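PDB 3OON: outer membrane protein (Tpn50) from Borrelia burgdorferi, which probably binds peptidoglycan through this C-terminal OmpA-like domain, tying the outer membrane to the cell wall. Local coordinates for residues Asn50-Glu58 / Ser70-Leu81; Ile13-Phe21 / Glu32-Leu43. One frame throughout, in Å; residues are numbered along the deposited sequence. Where two conformers were deposited one is given.

Contact 2 comes first along the chain, joining strand 12-20 to helix 33-45; contact 1 follows in series, joining strand 51-55 to helix 63-83. Their centres lie about 11 Å apart, and both helices pack on the same mixed sheet, where strand 114-122 runs between the two strands. The helices also meet each other: Tyr80 of contact 1 reaches Asp37 of contact 2 through its hydroxyl, OH to OD1 2.6 Å, a probable hydrogen bond, while Leu81 packs against Leu43. The two contacts thus build one continuous hydrophobic core between the two helices and one face of the sheet of the OmpA-like domain, the part of the protein probably concerned with peptidoglycan.

Contact 1. Residues Asn50-Glu58 / Ser70-Leu81; sequences NILIEGHTE and SEKRARAIGNYL. With SO4 (sulfate ion), chain B.
Arg73 reaches from the helix to the loop just after strand 51-55 with its chain extended from CG to NE, which carries the guanidinium out beside His56 and a bound sulfate. NH1 donates to His56 O at 3.1 Å, meeting a lone pair in the carbonyl plane. The same NH1 gives a nearly straight bond (177°) to sulfate O2 at 2.9 Å, while NH2 holds O4; His56 O and sulfate O4 both lie at the edge of the guanidinium, near its plane. Thr57 lies across the arginine, its CG2 3.6 Å from Arg73 NH1, and Glu58 N adds a bond to sulfate O2.

Further along, strand and helix come very close, with axes 6.4 Å apart. Gly55 CA lies 3.4 Å from Ser70 O in a CA-H...O contact. Ile53 divides its branches: Ala74 CB packs against its O and CG2, the latter at 3.7 Å, and CD1 extends to Gly78 CA at 3.5 Å. Beyond it the methyls of Ile51 and Leu81 meet.

Arg115 NE and Gln59 N complete the sulfate's grip. The ion is probably a crystallisation additive, yet Arg73 belongs to the LS-x-x-RA stretch whose arginine, in relatives, binds the diaminopimelate carboxylate of peptidoglycan. By that analogy the sulfate may mimic a peptide carboxylate.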
loop_
_atom_site.group_PDB
_atom_site.type_symbol
_atom_site.label_atom_id
_atom_site.label_comp_id
_atom_site.label_asym_id
_atom_site.label_seq_id
_atom_site.Cartn_x
_atom_site.Cartn_y
_atom_site.Cartn_z
ATOM N N ASN A 50 -9.378 9.940 11.102
ATOM C CA ASN A 50 -9.621 8.887 12.069
ATOM C C ASN A 50 -9.324 7.565 11.393
ATOM O O ASN A 50 -9.318 7.491 10.163
ATOM C CB ASN A 50 -11.067 8.946 12.562
ATOM C CG ASN A 50 -11.378 10.267 13.248
ATOM O OD1 ASN A 50 -10.665 10.671 14.164
ATOM N ND2 ASN A 50 -12.424 10.953 12.795
ATOM N N ILE A 51 -9.057 6.531 12.184
ATOM C CA ILE A 51 -8.806 5.203 11.612
ATOM C C ILE A 51 -9.684 4.123 12.238
ATOM O O ILE A 51 -10.135 4.251 13.371
ATOM C CB ILE A 51 -7.308 4.761 11.685
ATOM C CG1 ILE A 51 -6.831 4.588 13.130
ATOM C CG2 ILE A 51 -6.391 5.728 10.906
ATOM C CD1 ILE A 51 -5.438 3.932 13.215
ATOM N N LEU A 52 -9.915 3.061 11.483
ATOM C CA LEU A 52 -10.635 1.893 11.980
ATOM C C LEU A 52 -9.699 0.703 11.888
ATOM O O LEU A 52 -9.139 0.445 10.811
ATOM C CB LEU A 52 -11.878 1.650 11.114
ATOM C CG LEU A 52 -12.542 0.271 11.193
ATOM C CD1 LEU A 52 -13.196 0.076 12.549
ATOM C CD2 LEU A 52 -13.588 0.159 10.095
ATOM N N ILE A 53 -9.516 -0.008 13.003
ATOM C CA ILE A 53 -8.638 -1.169 13.037
ATOM C C ILE A 53 -9.492 -2.394 13.300
ATOM O O ILE A 53 -10.209 -2.450 14.313
ATOM C CB ILE A 53 -7.552 -1.078 14.127
ATOM C CG1 ILE A 53 -6.813 0.263 14.047
ATOM C CG2 ILE A 53 -6.589 -2.281 14.009
ATOM C CD1 ILE A 53 -5.657 0.390 15.032
ATOM N N GLU A 54 -9.417 -3.366 12.394
ATOM C CA GLU A 54 -10.276 -4.551 12.443
ATOM C C GLU A 54 -9.449 -5.815 12.615
ATOM O O GLU A 54 -8.503 -6.058 11.843
ATOM C CB GLU A 54 -11.122 -4.647 11.170
ATOM C CG GLU A 54 -12.029 -3.441 10.954
ATOM C CD GLU A 54 -12.825 -3.536 9.681
ATOM O OE1 GLU A 54 -12.341 -3.049 8.632
ATOM O OE2 GLU A 54 -13.937 -4.100 9.725
ATOM N N GLY A 55 -9.787 -6.590 13.642
ATOM C CA GLY A 55 -9.052 -7.801 14.003
ATOM C C GLY A 55 -9.836 -9.052 13.658
ATOM O O GLY A 55 -11.074 -9.015 13.533
ATOM N N HIS A 56 -9.112 -10.160 13.511
ATOM C CA HIS A 56 -9.696 -11.423 13.105
ATOM C C HIS A 56 -9.046 -12.602 13.815
ATOM O O HIS A 56 -7.863 -12.569 14.197
ATOM C CB HIS A 56 -9.566 -11.637 11.586
ATOM C CG HIS A 56 -10.167 -10.542 10.763
ATOM N ND1 HIS A 56 -11.459 -10.590 10.286
ATOM C CD2 HIS A 56 -9.650 -9.368 10.330
ATOM C CE1 HIS A 56 -11.714 -9.493 9.596
ATOM N NE2 HIS A 56 -10.631 -8.735 9.605
ATOM N N THR A 57 -9.848 -13.643 13.991
ATOM C CA THR A 57 -9.363 -14.933 14.436
ATOM C C THR A 57 -9.682 -15.941 13.343
ATOM O O THR A 57 -10.426 -15.638 12.410
ATOM C CB THR A 57 -10.042 -15.385 15.738
ATOM O OG1 THR A 57 -11.461 -15.262 15.593
ATOM C CG2 THR A 57 -9.597 -14.529 16.906
ATOM N N GLU A 58 -9.125 -17.140 13.476
ATOM C CA GLU A 58 -9.368 -18.207 12.510
ATOM C C GLU A 58 -10.093 -19.401 13.124
ATOM O O GLU A 58 -10.896 -20.051 12.452
ATOM C CB GLU A 58 -8.057 -18.641 11.863
ATOM C CG GLU A 58 -7.432 -17.538 11.019
ATOM C CD GLU A 58 -6.244 -17.995 10.198
ATOM O OE1 GLU A 58 -5.726 -19.112 10.434
ATOM O OE2 GLU A 58 -5.819 -17.217 9.314
ATOM N N SER A 70 -10.117 -11.246 18.889
ATOM C CA SER A 70 -9.946 -10.496 17.662
ATOM C C SER A 70 -9.885 -8.992 17.947
ATOM O O SER A 70 -9.092 -8.284 17.325
ATOM C CB SER A 70 -11.065 -10.835 16.669
ATOM O OG SER A 70 -12.299 -10.273 17.080
ATOM N N GLU A 71 -10.699 -8.521 18.893
ATOM C CA GLU A 71 -10.678 -7.107 19.268
ATOM C C GLU A 71 -9.376 -6.732 19.982
ATOM O O GLU A 71 -8.834 -5.653 19.740
ATOM C CB GLU A 71 -11.904 -6.685 20.100
ATOM C CG GLU A 71 -12.021 -5.148 20.199
ATOM C CD GLU A 71 -13.107 -4.672 21.142
ATOM O OE1 GLU A 71 -12.763 -4.160 22.230
ATOM O OE2 GLU A 71 -14.298 -4.789 20.788
ATOM N N LYS A 72 -8.874 -7.622 20.838
ATOM C CA LYS A 72 -7.606 -7.374 21.542
ATOM C C LYS A 72 -6.406 -7.333 20.591
ATOM O O LYS A 72 -5.405 -6.665 20.872
ATOM C CB LYS A 72 -7.383 -8.393 22.663
ATOM C CG LYS A 72 -8.516 -8.419 23.695
ATOM C CD LYS A 72 -8.122 -9.126 24.975
ATOM C CE LYS A 72 -7.461 -8.161 25.952
ATOM N NZ LYS A 72 -7.271 -8.755 27.308
ATOM N N ARG A 73 -6.513 -8.052 19.473
ATOM C CA ARG A 73 -5.509 -7.993 18.405
ATOM C C ARG A 73 -5.505 -6.621 17.725
ATOM O O ARG A 73 -4.441 -6.034 17.545
ATOM C CB ARG A 73 -5.720 -9.114 17.379
ATOM C CG ARG A 73 -5.185 -10.432 17.871
ATOM C CD ARG A 73 -5.469 -11.575 16.918
ATOM N NE ARG A 73 -4.886 -12.792 17.462
ATOM C CZ ARG A 73 -5.207 -14.017 17.066
ATOM N NH1 ARG A 73 -6.108 -14.195 16.115
ATOM N NH2 ARG A 73 -4.628 -15.066 17.626
ATOM N N ALA A 74 -6.688 -6.116 17.373
ATOM C CA ALA A 74 -6.818 -4.747 16.859
ATOM C C ALA A 74 -6.249 -3.728 17.854
ATOM O O ALA A 74 -5.537 -2.787 17.477
ATOM C CB ALA A 74 -8.287 -4.434 16.543
ATOM N N ARG A 75 -6.573 -3.920 19.126
ATOM C CA ARG A 75 -6.084 -3.030 20.185
ATOM C C ARG A 75 -4.567 -3.071 20.380
ATOM O O ARG A 75 -3.951 -2.030 20.628
ATOM C CB ARG A 75 -6.827 -3.293 21.497
ATOM C CG ARG A 75 -8.192 -2.662 21.490
ATOM C CD ARG A 75 -8.947 -2.799 22.799
ATOM N NE ARG A 75 -10.279 -2.218 22.648
ATOM C CZ ARG A 75 -10.569 -0.931 22.820
ATOM N NH1 ARG A 75 -9.628 -0.058 23.177
ATOM N NH2 ARG A 75 -11.815 -0.516 22.641
ATOM N N ALA A 76 -3.964 -4.252 20.256
ATOM C CA ALA A 76 -2.503 -4.381 20.326
ATOM C C ALA A 76 -1.821 -3.518 19.248
ATOM O O ALA A 76 -0.830 -2.834 19.528
ATOM C CB ALA A 76 -2.092 -5.843 20.184
ATOM N N ILE A 77 -2.367 -3.545 18.029
ATOM C CA ILE A 77 -1.860 -2.734 16.914
ATOM C C ILE A 77 -2.065 -1.246 17.193
ATOM O O ILE A 77 -1.125 -0.441 17.066
ATOM C CB ILE A 77 -2.521 -3.123 15.558
ATOM C CG1 ILE A 77 -2.318 -4.621 15.252
ATOM C CG2 ILE A 77 -2.011 -2.225 14.417
ATOM C CD1 ILE A 77 -0.910 -5.044 14.976
ATOM N N GLY A 78 -3.286 -0.895 17.587
ATOM C CA GLY A 78 -3.639 0.489 17.917
ATOM C C GLY A 78 -2.776 1.051 19.028
ATOM O O GLY A 78 -2.295 2.191 18.933
ATOM N N ASN A 79 -2.563 0.252 20.073
ATOM C CA ASN A 79 -1.750 0.676 21.215
ATOM C C ASN A 79 -0.328 1.055 20.817
ATOM O O ASN A 79 0.238 2.007 21.361
ATOM C CB ASN A 79 -1.717 -0.394 22.301
ATOM C CG ASN A 79 -3.019 -0.482 23.084
ATOM O OD1 ASN A 79 -3.863 0.418 23.025
ATOM N ND2 ASN A 79 -3.189 -1.575 23.818
ATOM N N TYR A 80 0.239 0.315 19.867
ATOM C CA TYR A 80 1.578 0.602 19.375
ATOM C C TYR A 80 1.599 1.917 18.605
ATOM O O TYR A 80 2.503 2.736 18.797
ATOM C CB TYR A 80 2.112 -0.552 18.516
ATOM C CG TYR A 80 3.526 -0.321 18.025
ATOM C CD1 TYR A 80 4.611 -0.396 18.899
ATOM C CD2 TYR A 80 3.774 -0.005 16.697
ATOM C CE1 TYR A 80 5.906 -0.173 18.451
ATOM C CE2 TYR A 80 5.062 0.209 16.236
ATOM C CZ TYR A 80 6.125 0.126 17.118
ATOM O OH TYR A 80 7.408 0.340 16.672
ATOM N N LEU A 81 0.583 2.124 17.767
ATOM C CA LEU A 81 0.414 3.386 17.043
ATOM C C LEU A 81 0.245 4.595 17.974
ATOM O O LEU A 81 0.745 5.680 17.670
ATOM C CB LEU A 81 -0.742 3.298 16.045
ATOM C CG LEU A 81 -0.631 2.253 14.927
ATOM C CD1 LEU A 81 -1.920 2.216 14.129
ATOM C CD2 LEU A 81 0.566 2.529 13.996
HETATM S S SO4 B . -6.798 -17.907 16.168
HETATM O O1 SO4 B . -6.049 -19.058 15.666
HETATM O O2 SO4 B . -6.793 -16.835 15.179
HETATM O O3 SO4 B . -8.170 -18.344 16.419
HETATM O O4 SO4 B . -6.194 -17.463 17.419
#

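Contact 2. Residues Ile13-Phe21 / Glu32-Leu43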
loop_
_atom_site.group_PDB
_atom_site.type_symbol
_atom_site.label_atom_id
_atom_site.label_comp_id
_atom_site.label_asym_id
_atom_site.label_seq_id
_atom_site.Cartn_x
_atom_site.Cartn_y
_atom_site.Cartn_z
ATOM N N ILE A 13 -9.322 4.679 2.745
ATOM C CA ILE A 13 -8.212 3.937 2.169
ATOM C C ILE A 13 -7.949 2.727 3.060
ATOM O O ILE A 13 -7.540 2.875 4.210
ATOM C CB ILE A 13 -6.941 4.819 2.053
ATOM C CG1 ILE A 13 -7.214 6.065 1.199
ATOM C CG2 ILE A 13 -5.782 4.010 1.482
ATOM C CD1 ILE A 13 -6.087 7.099 1.225
ATOM N N ASN A 14 -8.182 1.530 2.518
ATOM C CA ASN A 14 -7.985 0.277 3.249
ATOM C C ASN A 14 -6.533 -0.215 3.167
ATOM O O ASN A 14 -5.962 -0.320 2.074
ATOM C CB ASN A 14 -8.925 -0.798 2.682
ATOM C CG ASN A 14 -8.977 -2.048 3.530
ATOM O OD1 ASN A 14 -9.756 -2.143 4.494
ATOM N ND2 ASN A 14 -8.184 -3.029 3.166
ATOM N N LEU A 15 -5.956 -0.511 4.328
ATOM C CA LEU A 15 -4.633 -1.110 4.435
ATOM C C LEU A 15 -4.824 -2.534 4.931
ATOM O O LEU A 15 -5.234 -2.755 6.075
ATOM C CB LEU A 15 -3.738 -0.325 5.410
ATOM C CG LEU A 15 -3.663 1.205 5.301
ATOM C CD1 LEU A 15 -2.648 1.763 6.320
ATOM C CD2 LEU A 15 -3.295 1.618 3.894
ATOM N N SER A 16 -4.568 -3.508 4.071
ATOM C CA SER A 16 -4.709 -4.894 4.504
ATOM C C SER A 16 -3.345 -5.569 4.539
ATOM O O SER A 16 -2.514 -5.390 3.643
ATOM C CB SER A 16 -5.718 -5.662 3.646
ATOM O OG SER A 16 -5.202 -5.944 2.377
ATOM N N PHE A 17 -3.096 -6.309 5.607
ATOM C CA PHE A 17 -1.795 -6.904 5.826
ATOM C C PHE A 17 -1.953 -8.069 6.786
ATOM O O PHE A 17 -3.050 -8.330 7.282
ATOM C CB PHE A 17 -0.811 -5.861 6.381
ATOM C CG PHE A 17 -1.320 -5.127 7.584
ATOM C CD1 PHE A 17 -0.982 -5.543 8.858
ATOM C CD2 PHE A 17 -2.156 -4.020 7.438
ATOM C CE1 PHE A 17 -1.478 -4.865 9.989
ATOM C CE2 PHE A 17 -2.653 -3.342 8.549
ATOM C CZ PHE A 17 -2.310 -3.765 9.828
ATOM N N ASP A 18 -0.873 -8.787 7.054
ATOM C CA ASP A 18 -0.956 -9.869 8.029
ATOM C C ASP A 18 0.178 -9.800 9.040
ATOM O O ASP A 18 1.348 -9.606 8.690
ATOM C CB ASP A 18 -1.032 -11.243 7.360
ATOM C CG ASP A 18 0.243 -11.610 6.651
ATOM O OD1 ASP A 18 1.111 -10.731 6.518
ATOM O OD2 ASP A 18 0.383 -12.778 6.229
ATOM N N ILE A 19 -0.204 -9.960 10.300
ATOM C CA ILE A 19 0.682 -9.778 11.443
ATOM C C ILE A 19 0.746 -11.113 12.132
ATOM O O ILE A 19 -0.295 -11.712 12.421
ATOM C CB ILE A 19 0.110 -8.736 12.446
ATOM C CG1 ILE A 19 0.086 -7.325 11.840
ATOM C CG2 ILE A 19 0.868 -8.775 13.798
ATOM C CD1 ILE A 19 1.462 -6.660 11.649
ATOM N N GLU A 20 1.962 -11.583 12.394
ATOM C CA GLU A 20 2.149 -12.801 13.159
ATOM C C GLU A 20 1.866 -12.522 14.623
ATOM O O GLU A 20 2.492 -11.643 15.227
ATOM C CB GLU A 20 3.568 -13.334 12.986
ATOM C CG GLU A 20 3.831 -13.893 11.606
ATOM C CD GLU A 20 5.072 -14.767 11.533
ATOM O OE1 GLU A 20 5.343 -15.537 12.479
ATOM O OE2 GLU A 20 5.772 -14.688 10.506
ATOM N N PHE A 21 0.887 -13.244 15.163
ATOM C CA PHE A 21 0.608 -13.270 16.590
ATOM C C PHE A 21 1.004 -14.639 17.112
ATOM O O PHE A 21 0.907 -15.633 16.395
ATOM C CB PHE A 21 -0.888 -13.062 16.857
ATOM C CG PHE A 21 -1.379 -11.679 16.549
ATOM C CD1 PHE A 21 -1.258 -10.657 17.489
ATOM C CD2 PHE A 21 -1.984 -11.403 15.333
ATOM C CE1 PHE A 21 -1.730 -9.365 17.205
ATOM C CE2 PHE A 21 -2.456 -10.122 15.041
ATOM C CZ PHE A 21 -2.326 -9.104 15.975
ATOM N N GLU A 32 7.599 -8.099 13.895
ATOM C CA GLU A 32 6.501 -7.477 13.154
ATOM C C GLU A 32 6.415 -5.966 13.361
ATOM O O GLU A 32 5.725 -5.274 12.612
ATOM C CB GLU A 32 5.146 -8.132 13.503
ATOM C CG GLU A 32 5.017 -9.637 13.211
ATOM C CD GLU A 32 5.039 -9.956 11.729
ATOM O OE1 GLU A 32 6.096 -9.760 11.100
ATOM O OE2 GLU A 32 4.008 -10.401 11.187
ATOM N N TYR A 33 7.107 -5.446 14.372
ATOM C CA TYR A 33 6.992 -4.022 14.684
ATOM C C TYR A 33 7.496 -3.113 13.563
ATOM O O TYR A 33 6.972 -2.020 13.370
ATOM C CB TYR A 33 7.642 -3.689 16.034
ATOM C CG TYR A 33 6.805 -4.168 17.200
ATOM C CD1 TYR A 33 5.571 -3.587 17.477
ATOM C CD2 TYR A 33 7.239 -5.209 18.012
ATOM C CE1 TYR A 33 4.788 -4.029 18.539
ATOM C CE2 TYR A 33 6.463 -5.659 19.085
ATOM C CZ TYR A 33 5.242 -5.062 19.338
ATOM O OH TYR A 33 4.471 -5.502 20.389
ATOM N N LYS A 34 8.492 -3.588 12.813
ATOM C CA LYS A 34 9.019 -2.858 11.665
ATOM C C LYS A 34 7.936 -2.678 10.580
ATOM O O LYS A 34 7.854 -1.629 9.936
ATOM C CB LYS A 34 10.243 -3.592 11.108
ATOM C CG LYS A 34 11.036 -2.831 10.047
ATOM C CD LYS A 34 12.211 -2.054 10.654
ATOM C CE LYS A 34 13.480 -2.168 9.797
ATOM N NZ LYS A 34 13.370 -1.533 8.451
ATOM N N LYS A 35 7.105 -3.699 10.393
ATOM C CA LYS A 35 5.959 -3.599 9.481
ATOM C C LYS A 35 4.933 -2.565 9.962
ATOM O O LYS A 35 4.414 -1.762 9.168
ATOM C CB LYS A 35 5.291 -4.959 9.318
ATOM C CG LYS A 35 4.127 -4.965 8.337
ATOM C CD LYS A 35 3.352 -6.304 8.364
ATOM C CE LYS A 35 4.102 -7.416 7.687
ATOM N NZ LYS A 35 3.168 -8.495 7.260
ATOM N N ILE A 36 4.637 -2.581 11.258
ATOM C CA ILE A 36 3.728 -1.580 11.814
ATOM C C ILE A 36 4.349 -0.177 11.716
ATOM O O ILE A 36 3.635 0.806 11.548
ATOM C CB ILE A 36 3.293 -1.907 13.254
ATOM C CG1 ILE A 36 2.682 -3.317 13.327
ATOM C CG2 ILE A 36 2.264 -0.886 13.735
ATOM C CD1 ILE A 36 2.560 -3.855 14.740
ATOM N N ASP A 37 5.676 -0.097 11.791
ATOM C CA ASP A 37 6.388 1.184 11.619
ATOM C C ASP A 37 6.151 1.783 10.233
ATOM O O ASP A 37 5.995 2.997 10.082
ATOM C CB ASP A 37 7.887 1.013 11.841
ATOM C CG ASP A 37 8.255 0.847 13.304
ATOM O OD1 ASP A 37 7.410 1.121 14.179
ATOM O OD2 ASP A 37 9.404 0.437 13.571
ATOM N N LEU A 38 6.118 0.917 9.227
ATOM C CA LEU A 38 5.777 1.328 7.869
ATOM C C LEU A 38 4.335 1.829 7.798
ATOM O O LEU A 38 4.062 2.883 7.209
ATOM C CB LEU A 38 6.011 0.190 6.862
ATOM C CG LEU A 38 5.555 0.488 5.426
ATOM C CD1 LEU A 38 6.208 1.762 4.843
ATOM C CD2 LEU A 38 5.833 -0.707 4.542
ATOM N N ILE A 39 3.412 1.077 8.398
ATOM C CA ILE A 39 2.029 1.548 8.519
ATOM C C ILE A 39 2.003 2.939 9.180
ATOM O O ILE A 39 1.301 3.843 8.716
ATOM C CB ILE A 39 1.156 0.531 9.294
ATOM C CG1 ILE A 39 0.997 -0.754 8.468
ATOM C CG2 ILE A 39 -0.209 1.115 9.618
ATOM C CD1 ILE A 39 0.687 -1.987 9.290
ATOM N N ALA A 40 2.786 3.099 10.245
ATOM C CA ALA A 40 2.867 4.367 10.982
ATOM C C ALA A 40 3.349 5.519 10.095
ATOM O O ALA A 40 2.865 6.650 10.217
ATOM C CB ALA A 40 3.757 4.210 12.224
ATOM N N LYS A 41 4.285 5.223 9.196
ATOM C CA LYS A 41 4.796 6.210 8.244
ATOM C C LYS A 41 3.691 6.715 7.313
ATOM O O LYS A 41 3.636 7.900 7.004
ATOM C CB LYS A 41 5.954 5.635 7.432
ATOM C CG LYS A 41 7.295 6.258 7.742
ATOM C CD LYS A 41 8.234 6.097 6.555
ATOM C CE LYS A 41 9.194 7.279 6.421
ATOM N NZ LYS A 41 10.258 6.971 5.446
ATOM N N LEU A 42 2.809 5.820 6.875
ATOM C CA LEU A 42 1.671 6.223 6.064
ATOM C C LEU A 42 0.658 7.022 6.871
ATOM O O LEU A 42 0.198 8.062 6.412
ATOM C CB LEU A 42 0.984 5.007 5.437
ATOM C CG LEU A 42 1.859 4.180 4.500
ATOM C CD1 LEU A 42 1.103 2.943 4.066
ATOM C CD2 LEU A 42 2.283 5.018 3.277
ATOM N N LEU A 43 0.317 6.528 8.064
ATOM C CA LEU A 43 -0.723 7.153 8.895
ATOM C C LEU A 43 -0.338 8.549 9.355
ATOM O O LEU A 43 -1.194 9.434 9.424
ATOM C CB LEU A 43 -1.083 6.277 10.105
ATOM C CG LEU A 43 -1.645 4.874 9.865
ATOM C CD1 LEU A 43 -1.960 4.250 11.201
ATOM C CD2 LEU A 43 -2.886 4.865 8.966
HETATM O O HOH W 1 1.385 -8.130 5.067
#
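Ile39 sets its CD1 methyl over the centre of the Phe17 ring, 3.6 Å from the centroid and 13° off the ring normal, a CH-pi contact in which the methyl descends from the helix onto the ring. Phe17 has CG between its backbone N and carbonyl carbon (chi1 52°), which turns one ring face to the helix. Beside it Leu15 CD1 touches both Ile39 CG2 and Leu43 CD2, and Ile19 CD1 lies on Ile36 CG1 at 3.9 Å.

Polar bonds close the other end. Lys35 runs past Ile19 in the opposite direction, bends at chi3 and brings NZ to Asp18 O at 2.6 Å. A water accepts from both Asp18 N and Lys35 NZ. Glu32, bent at chi2, takes the N-H of Glu20 on the anti side of OE2 at 2.7 Å, with an angle of 168° at the hydrogen.

In the next shell, Asn1 O also receives Lys35 NZ. In one of two modelled conformers, Asp18 OD1 forms a salt bridge with Lys35 NZ (3.1 Å) and OD2 takes Asn1 ND2, a pairing less certain than the backbone bond. Strand 12-20 is flanked in the sheet by strands 4-9 and 114-122, with Leu15 touching Val6 and Phe17 touching Val117. Helix 33-45 packs through Ile36 on Ile77 and Tyr80 of helix 63-83, and Leu42 reaches Phe46 of the second subunit.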